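Local coordinates for enone reductase CLA-ER (Lactobacillus plantarum, PDB 4QLY), which reduces the enone double bond of oxo fatty acids, using FMN and probably NADH, in the gut-bacterial saturation of polyunsaturated fatty acids, at the interface of chains A and B. Residues are numbered along the deposited sequence; one frame, centred on the assembly and turned at random. Chains: chain A/B, Enone reductase CLA-ER.

The interface of chains A and B. Residues chain A 48-50, 154; chain B 22, 153, 156, 208.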
# COMPACT_ATOMS: atom_id res chain seq x y z
N THR A 48 12.44 -0.55 -2.16
CA THR A 48 12.52 0.59 -3.09
C THR A 48 11.22 1.40 -3.11
O THR A 48 11.15 2.45 -3.76
CB THR A 48 12.83 0.13 -4.54
OG1 THR A 48 11.75 -0.67 -5.05
CG2 THR A 48 14.13 -0.71 -4.58
N ALA A 49 10.19 0.92 -2.39
CA ALA A 49 8.89 1.60 -2.29
C ALA A 49 9.03 3.02 -1.78
O ALA A 49 9.98 3.32 -1.03
CB ALA A 49 7.94 0.80 -1.37
N PRO A 50 8.09 3.90 -2.16
CA PRO A 50 8.06 5.25 -1.61
C PRO A 50 7.53 5.26 -0.17
O PRO A 50 6.95 4.26 0.27
CB PRO A 50 7.12 6.00 -2.56
CG PRO A 50 6.13 4.92 -3.01
CD PRO A 50 6.95 3.64 -3.07
N GLN A 154 4.55 -4.08 -3.00
CA GLN A 154 5.70 -4.34 -3.86
C GLN A 154 6.27 -5.74 -3.60
O GLN A 154 6.71 -6.42 -4.53
CB GLN A 154 6.78 -3.27 -3.67
CG GLN A 154 6.36 -1.93 -4.27
CD GLN A 154 7.51 -1.20 -4.95
OE1 GLN A 154 7.32 -0.58 -5.98
NE2 GLN A 154 8.70 -1.28 -4.37
N ARG B 22 11.72 3.70 -10.25
CA ARG B 22 10.62 4.61 -9.93
C ARG B 22 11.11 5.67 -8.96
O ARG B 22 11.66 5.34 -7.91
CB ARG B 22 9.44 3.85 -9.31
CG ARG B 22 8.32 4.77 -8.81
CD ARG B 22 7.66 4.25 -7.52
NE ARG B 22 8.63 4.16 -6.43
CZ ARG B 22 9.09 5.20 -5.74
NH1 ARG B 22 8.69 6.43 -6.01
NH2 ARG B 22 9.99 5.01 -4.78
N MET B 153 -0.05 2.20 -4.60
CA MET B 153 1.28 1.73 -5.01
C MET B 153 1.24 1.20 -6.43
O MET B 153 2.15 1.44 -7.22
CB MET B 153 1.82 0.64 -4.06
CG MET B 153 3.26 0.17 -4.41
SD MET B 153 4.55 1.41 -4.11
CE MET B 153 5.18 1.74 -5.76
N LEU B 156 1.08 4.03 -8.99
CA LEU B 156 2.39 4.62 -9.22
C LEU B 156 3.18 3.84 -10.30
O LEU B 156 3.80 4.44 -11.18
CB LEU B 156 3.20 4.68 -7.92
CG LEU B 156 2.81 5.70 -6.84
CD1 LEU B 156 3.72 5.60 -5.60
CD2 LEU B 156 2.81 7.13 -7.39
N ARG B 208 17.92 4.40 0.51
CA ARG B 208 17.19 3.53 1.43
C ARG B 208 18.13 2.97 2.46
O ARG B 208 19.33 2.81 2.19
CB ARG B 208 16.52 2.38 0.68
CG ARG B 208 15.47 2.80 -0.33
CD ARG B 208 14.26 3.41 0.33
NE ARG B 208 13.21 3.71 -0.66
CZ ARG B 208 13.20 4.79 -1.44
NH1 ARG B 208 14.16 5.71 -1.37
NH2 ARG B 208 12.20 4.97 -2.30
O HOH W 1 9.17 1.52 -6.50
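B:Arg22 lays one face of its guanidinium against A:Pro50, whose CD sits 3.5 Å above the guanidinium plane, offset toward the rim of that group, while the edge does the hydrogen bonding. Its NH2 gives a nearly straight bond (166° at H) to the backbone carbonyl O of A:Thr48 at 3.0 Å; the acceptor lies in the guanidinium plane and the donor in the carbonyl plane. NE turns to water 1, which leads on to the amide OE1 of A:Gln154. A bend at chi3 (61°) turns the guanidinium so that its face meets the proline and its NH2 edge the carbonyl. With alanine in place of this arginine, the A:Thr48 carbonyl would probably lose its straight bond, the water its NE partner and A:Pro50 the flat group against it. B:Arg208 NH2 reaches A:Ala49 O at 3.0 Å, coming from above the carbonyl plane, a less direct grip. Within chain A, A:Gln154 NE2 bonds to the hydroxyl OG1 of A:Thr48 at 3.2 Å, which helps set the amide's rotation, with OE1 on the water side. B:Met153 crosses A:Gln154 at about a right angle, CG to CG at 3.7 Å; its SD lies 3.4 Å from A:Pro50 CD. B:Leu156 CD1 meets A:Pro50 CG at 3.6 Å. In the two-fold nitroreductase dimer, the chain A loop after helix 36-46, with A:Gln154 from helix 137-161, meets that same helix of chain B and two loop arginines, both FMN-binding, tying cofactor site to interface.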